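Local coordinates for protein T cell receptor mu chain (Monodelphis domestica, PDB 7L15) that probably recognises antigen as the mu chain of the marsupial gamma mu T cell receptor, a heterodimer built with a gamma chain, at residues L48-T54 with S100-A106; G75-S79 with L90-L95; N198-T202 with M214-A218. All blocks are in the same frame, centred on the assembly; numbering follows the deposited sequence.

Overall arrangement
Interactions 1 and 2 lie in the two facing sheets of the V-set sandwich and meet in its core. Their centres lie about 13 Å apart, and Leu90 CB packs 3.5 Å from Trp50 CE2 while Leu90 CD2 packs 3.6 Å from Tyr103 CD2. Along the chain, the hairpin of interaction 2 falls between the two strands of interaction 1. Interaction 3 lies at the open end of a hairpin in the C1-set domain, its centre about 49 Å from that of interaction 1 and about 50 Å from that of interaction 2. The protein-linked NAG glycan is about 8 Å from the Asp49 side chain and about 11 Å from that of Ser79. Interaction 1 alone also meets the gamma chain.

Interaction 1 (L48-T54 with S100-A106); sequences LDWYLWT and SGQYHCA
The core-facing side carries Trp50, Leu52, Tyr103 and Cys105. Leu52 (chi1 t, chi2 p) sets CD1 3.6 Å from the Tyr103 ring centroid, a CH-pi contact. The flat Trp50 ring (chi1 m) turns one face to Cys105, whose SG lies 5.0 Å from the Trp50 six-membered-ring centroid; tryptophan against this disulfide to Cys36 is the hallmark of immunoglobulin domains. Strands 48-53 and 101-106 run antiparallel at 157°, axes 4.6 Å apart. Hydrogen bonds join Asp49 N-Ala106 O and Ala106 N-Asp49 O (both 2.8 Å), Tyr51 N-His104 O (2.9 Å), His104 N-Tyr51 O (2.8 Å), Trp53 N-Gln102 O (2.9 Å) and Gln102 N-Trp53 O (3.0 Å). On their face Trp53 CD1 approaches His104 CD2 to 3.3 Å. At the edge Thr54 OG1 donates to Ser100 O (2.8 Å); Gly101 (phi/psi 150/-164) has no room for a CB. The Tyr103 hydroxyl bonds Asp99 O, a tyrosine corner. Strand 60-65 flanks strand 48-53, strand 87-92 covers Trp50 and Tyr103, and the gamma chain packs on Tyr51, Trp53 and His104.

Interaction 2 (G75-S79 with L90-L95); sequences GRITS and LQIEDL
Arg76 ties the start of strand 77-79 to the end of strand 90-92. Its carbonyl O accepts Glu93 N at 3.0 Å, and its long side chain (chi1 p, then t, t) reaches along the hairpin so that NH1 donates to Glu93 O at 3.2 Å. The same guanidinium makes salt bridges with Glu74 and Asp99, partners that use arginine's length and several N-H groups. Beyond it the register is Ile77-Ile92, Thr78-Gln91 and Ser79-Leu90, antiparallel at 164° with axes 4.7 Å apart. Thr78-Gln91 is the hydrogen-bonded pair, Thr78 N to Gln91 O and Gln91 N to Thr78 O both 2.8 Å. On the solvent side a water joins Arg76 O (3.0 Å), Thr78 OG1 (2.7 Å) and Gln91 NE2 (2.8 Å). The opposite face is largely apolar: Ile77 and Ile92, both m,t, meet CG1 to CG1 at 3.9 Å, and Leu90 CD1 lies 4.1 Å from Ile77 CG2. Leu90 and Ile92 pack on Tyr103, Ile92 also on Leu62, and Ile77 on Thr63. An arginine before strand 77-82 bridging to an aspartate just before strand 101-109 closes this end of the domain, as is characteristic of the immunoglobulin V-set fold.

Interaction 3 (N198-T202 with M214-A218); sequences NDAIT and MSHQA
This is the open end of a beta hairpin in the immunoglobulin C1-set domain, where strand 201-207 begins and strand 210-216, an outermost strand of its sheet within this chain, finishes. The two segments run roughly antiparallel, their end-to-end directions 148° apart. Residues 214-216 are extended, with phi from -134° to -103° and psi from 107° to 144°. Met214 contributes its carbonyl O, which receives a CA-H...O contact from Thr202 CA at 3.5 Å; its flexible, apolar side chain leads away from strand 201-202 and packs on Leu142 of strand 139-145, across the sandwich. Ser215 faces Thr202 in a non-hydrogen-bonded pair with CA atoms only 4.1 Å apart. Small hydroxyl residues suit so close and partly exposed a place: Thr202 OG1 comes to 3.2 Å from Ser215 CB without a hydrogen bond between the hydroxyls. His216 pairs with Ile201, CA to CA 5.5 Å, through both backbone bonds, His216 N to Ile201 O at 2.9 Å and Ile201 N to His216 O at 3.2 Å. On this face the buried Ile201 (chi1 t, chi2 p) turns to Leu142 and Leu165, while the partly exposed His216 side chain touches Arg144 (in the given conformer chi1 is m). The ladder ends at His216, and at Ala218 the backbone leaves the extended region (phi/psi -100/-18). Ala218 CB points toward residues 198-202 and lies 3.9 Å from Asn198 O. Alanine on both sides lets the chains stay close as they part, with Ala218 CB 3.9 Å from Ala200 CB.

Interaction 1 (L48-T54 with S100-A106)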
loop_
_atom_site.group_PDB
_atom_site.type_symbol
_atom_site.label_atom_id
_atom_site.label_comp_id
_atom_site.label_asym_id
_atom_site.label_seq_id
_atom_site.Cartn_x
_atom_site.Cartn_y
_atom_site.Cartn_z
ATOM N N LEU A 48 -2.862 14.231 21.507
ATOM C CA LEU A 48 -2.035 14.149 20.312
ATOM C C LEU A 48 -1.627 12.700 20.061
ATOM O O LEU A 48 -1.307 11.976 21.005
ATOM C CB LEU A 48 -0.773 15.034 20.475
ATOM C CG LEU A 48 -1.073 16.519 20.692
ATOM C CD1 LEU A 48 0.168 17.375 20.780
ATOM C CD2 LEU A 48 -1.897 16.966 19.538
ATOM N N ASP A 49 -1.580 12.297 18.785
ATOM C CA ASP A 49 -1.294 10.916 18.391
ATOM C C ASP A 49 -0.390 10.893 17.160
ATOM O O ASP A 49 -0.231 11.889 16.447
ATOM C CB ASP A 49 -2.568 10.127 18.046
ATOM C CG ASP A 49 -3.594 10.115 19.165
ATOM O OD1 ASP A 49 -3.195 10.147 20.339
ATOM O OD2 ASP A 49 -4.810 10.065 18.860
ATOM N N TRP A 50 0.163 9.720 16.884
ATOM C CA TRP A 50 0.909 9.460 15.656
ATOM C C TRP A 50 0.206 8.361 14.878
ATOM O O TRP A 50 -0.127 7.314 15.449
ATOM C CB TRP A 50 2.343 9.029 15.965
ATOM C CG TRP A 50 3.233 10.128 16.465
ATOM C CD1 TRP A 50 3.525 10.431 17.768
ATOM C CD2 TRP A 50 3.977 11.054 15.662
ATOM N NE1 TRP A 50 4.410 11.481 17.819
ATOM C CE2 TRP A 50 4.695 11.884 16.540
ATOM C CE3 TRP A 50 4.105 11.257 14.289
ATOM C CZ2 TRP A 50 5.529 12.891 16.087
ATOM C CZ3 TRP A 50 4.938 12.274 13.838
ATOM C CH2 TRP A 50 5.637 13.073 14.738
ATOM N N TYR A 51 -0.032 8.602 13.586
ATOM C CA TYR A 51 -0.630 7.627 12.681
ATOM C C TYR A 51 0.315 7.372 11.517
ATOM O O TYR A 51 0.962 8.304 11.027
ATOM C CB TYR A 51 -1.980 8.112 12.134
ATOM C CG TYR A 51 -3.121 7.881 13.074
ATOM C CD1 TYR A 51 -3.286 8.666 14.195
ATOM C CD2 TYR A 51 -4.037 6.860 12.843
ATOM C CE1 TYR A 51 -4.331 8.437 15.077
ATOM C CE2 TYR A 51 -5.071 6.625 13.706
ATOM C CZ TYR A 51 -5.217 7.417 14.822
ATOM O OH TYR A 51 -6.254 7.183 15.684
ATOM N N LEU A 52 0.358 6.110 11.070
ATOM C CA LEU A 52 1.141 5.665 9.921
ATOM C C LEU A 52 0.236 5.478 8.703
ATOM O O LEU A 52 -0.645 4.610 8.706
ATOM C CB LEU A 52 1.867 4.353 10.234
ATOM C CG LEU A 52 2.675 3.806 9.045
ATOM C CD1 LEU A 52 3.674 4.861 8.512
ATOM C CD2 LEU A 52 3.394 2.497 9.390
ATOM N N TRP A 53 0.464 6.271 7.661
ATOM C CA TRP A 53 -0.270 6.184 6.398
ATOM C C TRP A 53 0.666 5.570 5.366
ATOM O O TRP A 53 1.456 6.273 4.738
ATOM C CB TRP A 53 -0.769 7.562 5.924
ATOM C CG TRP A 53 -1.863 8.126 6.762
ATOM C CD1 TRP A 53 -1.799 8.459 8.082
ATOM C CD2 TRP A 53 -3.186 8.447 6.331
ATOM N NE1 TRP A 53 -3.009 8.966 8.506
ATOM C CE2 TRP A 53 -3.874 8.971 7.446
ATOM C CE3 TRP A 53 -3.851 8.347 5.112
ATOM C CZ2 TRP A 53 -5.189 9.374 7.376
ATOM C CZ3 TRP A 53 -5.149 8.750 5.039
ATOM C CH2 TRP A 53 -5.814 9.258 6.168
ATOM N N THR A 54 0.597 4.247 5.206
ATOM C CA THR A 54 1.429 3.675 4.154
ATOM C C THR A 54 0.591 3.512 2.892
ATOM O O THR A 54 -0.485 2.911 2.953
ATOM C CB THR A 54 1.998 2.327 4.570
ATOM O OG1 THR A 54 2.764 2.468 5.768
ATOM C CG2 THR A 54 2.897 1.785 3.484
ATOM N N SER A 100 7.968 1.504 6.803
ATOM C CA SER A 100 8.007 2.553 5.787
ATOM C C SER A 100 6.628 3.171 5.568
ATOM O O SER A 100 5.602 2.501 5.641
ATOM C CB SER A 100 8.513 1.997 4.448
ATOM O OG SER A 100 9.853 1.548 4.552
ATOM N N GLY A 101 6.612 4.457 5.280
ATOM C CA GLY A 101 5.371 5.125 4.971
ATOM C C GLY A 101 5.432 6.584 5.388
ATOM O O GLY A 101 6.502 7.140 5.623
ATOM N N GLN A 102 4.255 7.190 5.451
ATOM C CA GLN A 102 4.117 8.595 5.791
ATOM C C GLN A 102 3.620 8.701 7.229
ATOM O O GLN A 102 2.495 8.292 7.533
ATOM C CB GLN A 102 3.146 9.283 4.836
ATOM C CG GLN A 102 3.111 10.787 5.006
ATOM C CD GLN A 102 4.198 11.483 4.203
ATOM O OE1 GLN A 102 4.987 10.829 3.506
ATOM N NE2 GLN A 102 4.230 12.817 4.277
ATOM N N TYR A 103 4.442 9.273 8.100
ATOM C CA TYR A 103 4.099 9.419 9.510
ATOM C C TYR A 103 3.424 10.768 9.757
ATOM O O TYR A 103 4.004 11.821 9.479
ATOM C CB TYR A 103 5.355 9.266 10.367
ATOM C CG TYR A 103 5.796 7.828 10.483
ATOM C CD1 TYR A 103 6.486 7.213 9.449
ATOM C CD2 TYR A 103 5.485 7.069 11.617
ATOM C CE1 TYR A 103 6.870 5.893 9.538
ATOM C CE2 TYR A 103 5.863 5.737 11.715
ATOM C CZ TYR A 103 6.551 5.157 10.671
ATOM O OH TYR A 103 6.936 3.839 10.740
ATOM N N HIS A 104 2.215 10.732 10.302
ATOM C CA HIS A 104 1.420 11.920 10.566
ATOM C C HIS A 104 1.244 12.110 12.064
ATOM O O HIS A 104 0.940 11.160 12.787
ATOM C CB HIS A 104 0.044 11.824 9.901
ATOM C CG HIS A 104 0.093 11.873 8.411
ATOM N ND1 HIS A 104 -0.106 13.035 7.699
ATOM C CD2 HIS A 104 0.344 10.908 7.493
ATOM C CE1 HIS A 104 -0.010 12.778 6.407
ATOM N NE2 HIS A 104 0.262 11.495 6.254
ATOM N N CYS A 105 1.478 13.333 12.514
ATOM C CA CYS A 105 0.995 13.816 13.795
ATOM C C CYS A 105 -0.501 14.130 13.691
ATOM O O CYS A 105 -0.966 14.658 12.676
ATOM C CB CYS A 105 1.799 15.064 14.145
ATOM S SG CYS A 105 1.633 15.891 15.724
ATOM N N ALA A 106 -1.261 13.798 14.729
ATOM C CA ALA A 106 -2.705 14.024 14.708
ATOM C C ALA A 106 -3.181 14.605 16.034
ATOM O O ALA A 106 -2.664 14.242 17.091
ATOM C CB ALA A 106 -3.477 12.723 14.421
#

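Interaction 2 (G75-S79 with L90-L95)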
loop_
_atom_site.group_PDB
_atom_site.type_symbol
_atom_site.label_atom_id
_atom_site.label_comp_id
_atom_site.label_asym_id
_atom_site.label_seq_id
_atom_site.Cartn_x
_atom_site.Cartn_y
_atom_site.Cartn_z
ATOM N N GLY A 75 5.587 -2.540 22.047
ATOM C CA GLY A 75 6.601 -2.128 23.010
ATOM C C GLY A 75 7.688 -1.236 22.429
ATOM O O GLY A 75 8.160 -0.307 23.090
ATOM N N ARG A 76 8.113 -1.510 21.195
ATOM C CA ARG A 76 9.199 -0.747 20.583
ATOM C C ARG A 76 8.787 0.683 20.172
ATOM O O ARG A 76 9.661 1.464 19.768
ATOM C CB ARG A 76 9.759 -1.516 19.380
ATOM C CG ARG A 76 8.781 -1.676 18.219
ATOM C CD ARG A 76 9.237 -2.693 17.146
ATOM N NE ARG A 76 8.253 -2.661 16.064
ATOM C CZ ARG A 76 8.404 -2.029 14.902
ATOM N NH1 ARG A 76 9.538 -1.397 14.609
ATOM N NH2 ARG A 76 7.411 -2.042 14.022
ATOM N N ILE A 77 7.511 1.053 20.312
ATOM C CA ILE A 77 6.968 2.350 19.895
ATOM C C ILE A 77 6.612 3.175 21.128
ATOM O O ILE A 77 5.909 2.686 22.022
ATOM C CB ILE A 77 5.717 2.158 19.024
ATOM C CG1 ILE A 77 6.055 1.339 17.770
ATOM C CG2 ILE A 77 5.040 3.527 18.709
ATOM C CD1 ILE A 77 4.917 1.208 16.784
ATOM N N THR A 78 7.077 4.426 21.183
ATOM C CA THR A 78 6.719 5.311 22.293
ATOM C C THR A 78 6.616 6.751 21.794
ATOM O O THR A 78 7.112 7.104 20.723
ATOM C CB THR A 78 7.725 5.250 23.465
ATOM O OG1 THR A 78 9.039 5.514 22.979
ATOM C CG2 THR A 78 7.730 3.875 24.165
ATOM N N SER A 79 5.963 7.585 22.593
ATOM C CA SER A 79 5.878 9.004 22.302
ATOM C C SER A 79 6.114 9.785 23.588
ATOM O O SER A 79 6.027 9.244 24.687
ATOM C CB SER A 79 4.529 9.362 21.675
ATOM O OG SER A 79 3.479 8.880 22.485
ATOM N N LEU A 90 8.032 10.991 18.528
ATOM C CA LEU A 90 7.776 9.585 18.281
ATOM C C LEU A 90 9.103 8.849 18.300
ATOM O O LEU A 90 10.108 9.340 17.775
ATOM C CB LEU A 90 7.068 9.381 16.942
ATOM C CG LEU A 90 6.959 7.954 16.411
ATOM C CD1 LEU A 90 5.978 7.184 17.235
ATOM C CD2 LEU A 90 6.514 7.935 14.948
ATOM N N GLN A 91 9.121 7.678 18.914
ATOM C CA GLN A 91 10.304 6.840 18.845
ATOM C C GLN A 91 9.900 5.421 18.504
ATOM O O GLN A 91 9.027 4.850 19.158
ATOM C CB GLN A 91 11.095 6.850 20.146
ATOM C CG GLN A 91 12.195 5.816 20.104
ATOM C CD GLN A 91 13.052 5.796 21.352
ATOM O OE1 GLN A 91 13.975 6.607 21.495
ATOM N NE2 GLN A 91 12.760 4.857 22.260
ATOM N N ILE A 92 10.521 4.863 17.466
ATOM C CA ILE A 92 10.279 3.492 17.064
ATOM C C ILE A 92 11.632 2.821 16.945
ATOM O O ILE A 92 12.424 3.143 16.045
ATOM C CB ILE A 92 9.493 3.378 15.755
ATOM C CG1 ILE A 92 8.123 4.027 15.911
ATOM C CG2 ILE A 92 9.278 1.916 15.404
ATOM C CD1 ILE A 92 7.210 3.810 14.708
ATOM N N GLU A 93 11.906 1.909 17.858
ATOM C CA GLU A 93 13.144 1.161 17.824
ATOM C C GLU A 93 13.005 0.001 16.868
ATOM O O GLU A 93 11.897 -0.452 16.568
ATOM C CB GLU A 93 13.497 0.643 19.209
ATOM C CG GLU A 93 13.538 1.736 20.229
ATOM C CD GLU A 93 14.445 1.399 21.375
ATOM O OE1 GLU A 93 13.939 1.328 22.508
ATOM O OE2 GLU A 93 15.660 1.194 21.138
ATOM N N ASP A 94 14.160 -0.475 16.392
ATOM C CA ASP A 94 14.259 -1.712 15.618
ATOM C C ASP A 94 13.423 -1.646 14.340
ATOM O O ASP A 94 12.616 -2.533 14.053
ATOM C CB ASP A 94 13.877 -2.931 16.467
ATOM C CG ASP A 94 14.356 -4.237 15.845
ATOM O OD1 ASP A 94 15.173 -4.164 14.907
ATOM O OD2 ASP A 94 13.924 -5.330 16.273
ATOM N N LEU A 95 13.638 -0.581 13.560
ATOM C CA LEU A 95 12.891 -0.394 12.323
ATOM C C LEU A 95 13.069 -1.581 11.385
ATOM O O LEU A 95 14.157 -2.155 11.270
ATOM C CB LEU A 95 13.355 0.873 11.604
ATOM C CG LEU A 95 12.980 2.243 12.161
ATOM C CD1 LEU A 95 13.715 3.315 11.359
ATOM C CD2 LEU A 95 11.481 2.426 12.068
HETATM O O HOH W 1 10.398 3.473 21.852
#

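Interaction 3 (N198-T202 with M214-A218)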
loop_
_atom_site.group_PDB
_atom_site.type_symbol
_atom_site.label_atom_id
_atom_site.label_comp_id
_atom_site.label_asym_id
_atom_site.label_seq_id
_atom_site.Cartn_x
_atom_site.Cartn_y
_atom_site.Cartn_z
ATOM N N ASN A 198 10.290 -20.386 -28.999
ATOM C CA ASN A 198 11.360 -21.150 -29.609
ATOM C C ASN A 198 12.612 -20.326 -29.893
ATOM O O ASN A 198 13.587 -20.871 -30.425
ATOM C CB ASN A 198 10.856 -21.807 -30.898
ATOM C CG ASN A 198 9.730 -22.799 -30.646
ATOM O OD1 ASN A 198 9.944 -23.863 -30.061
ATOM N ND2 ASN A 198 8.525 -22.454 -31.090
ATOM N N ASP A 199 12.627 -19.042 -29.556
ATOM C CA ASP A 199 13.817 -18.242 -29.818
ATOM C C ASP A 199 14.873 -18.487 -28.746
ATOM O O ASP A 199 14.565 -18.795 -27.589
ATOM C CB ASP A 199 13.478 -16.752 -29.887
ATOM C CG ASP A 199 12.702 -16.382 -31.137
ATOM O OD1 ASP A 199 12.560 -17.249 -32.027
ATOM O OD2 ASP A 199 12.236 -15.221 -31.227
ATOM N N ALA A 200 16.135 -18.378 -29.149
ATOM C CA ALA A 200 17.225 -18.406 -28.187
ATOM C C ALA A 200 17.168 -17.145 -27.337
ATOM O O ALA A 200 16.986 -16.039 -27.855
ATOM C CB ALA A 200 18.572 -18.517 -28.903
ATOM N N ILE A 201 17.291 -17.306 -26.027
ATOM C CA ILE A 201 17.171 -16.182 -25.112
ATOM C C ILE A 201 18.323 -16.232 -24.119
ATOM O O ILE A 201 18.739 -17.310 -23.678
ATOM C CB ILE A 201 15.794 -16.177 -24.402
ATOM C CG1 ILE A 201 15.684 -14.991 -23.448
ATOM C CG2 ILE A 201 15.510 -17.504 -23.704
ATOM C CD1 ILE A 201 15.841 -13.668 -24.159
ATOM N N THR A 202 18.866 -15.064 -23.804
ATOM C CA THR A 202 19.917 -14.948 -22.808
ATOM C C THR A 202 19.550 -13.837 -21.845
ATOM O O THR A 202 19.203 -12.731 -22.268
ATOM C CB THR A 202 21.283 -14.651 -23.452
ATOM O OG1 THR A 202 21.718 -15.792 -24.201
ATOM C CG2 THR A 202 22.319 -14.323 -22.379
ATOM N N MET A 214 22.183 -16.681 -17.626
ATOM C CA MET A 214 21.634 -17.959 -18.057
ATOM C C MET A 214 21.119 -17.806 -19.487
ATOM O O MET A 214 20.595 -16.750 -19.855
ATOM C CB MET A 214 20.497 -18.437 -17.134
ATOM C CG MET A 214 19.879 -19.781 -17.560
ATOM S SD MET A 214 18.986 -20.620 -16.218
ATOM C CE MET A 214 17.465 -21.134 -16.997
ATOM N N SER A 215 21.268 -18.849 -20.298
ATOM C CA SER A 215 20.716 -18.836 -21.646
ATOM C C SER A 215 20.008 -20.146 -21.932
ATOM O O SER A 215 20.455 -21.213 -21.509
ATOM C CB SER A 215 21.784 -18.617 -22.749
ATOM O OG SER A 215 23.076 -18.326 -22.250
ATOM N N HIS A 216 18.904 -20.056 -22.658
ATOM C CA HIS A 216 18.257 -21.217 -23.245
ATOM C C HIS A 216 18.627 -21.208 -24.723
ATOM O O HIS A 216 18.147 -20.358 -25.480
ATOM C CB HIS A 216 16.745 -21.172 -23.033
ATOM C CG HIS A 216 16.310 -21.599 -21.664
ATOM N ND1 HIS A 216 15.020 -21.428 -21.205
ATOM C CD2 HIS A 216 16.992 -22.198 -20.656
ATOM C CE1 HIS A 216 14.926 -21.903 -19.976
ATOM N NE2 HIS A 216 16.107 -22.381 -19.622
ATOM N N GLN A 217 19.511 -22.122 -25.121
ATOM C CA GLN A 217 19.966 -22.177 -26.500
ATOM C C GLN A 217 18.880 -22.770 -27.385
ATOM O O GLN A 217 18.051 -23.570 -26.940
ATOM C CB GLN A 217 21.257 -22.996 -26.628
ATOM C CG GLN A 217 22.477 -22.381 -25.919
ATOM C CD GLN A 217 22.873 -20.991 -26.440
ATOM O OE1 GLN A 217 22.546 -20.608 -27.568
ATOM N NE2 GLN A 217 23.589 -20.234 -25.609
ATOM N N ALA A 218 18.878 -22.345 -28.649
ATOM C CA ALA A 218 18.024 -22.941 -29.667
ATOM C C ALA A 218 18.766 -23.932 -30.555
ATOM O O ALA A 218 18.119 -24.745 -31.224
ATOM C CB ALA A 218 17.397 -21.845 -30.532
#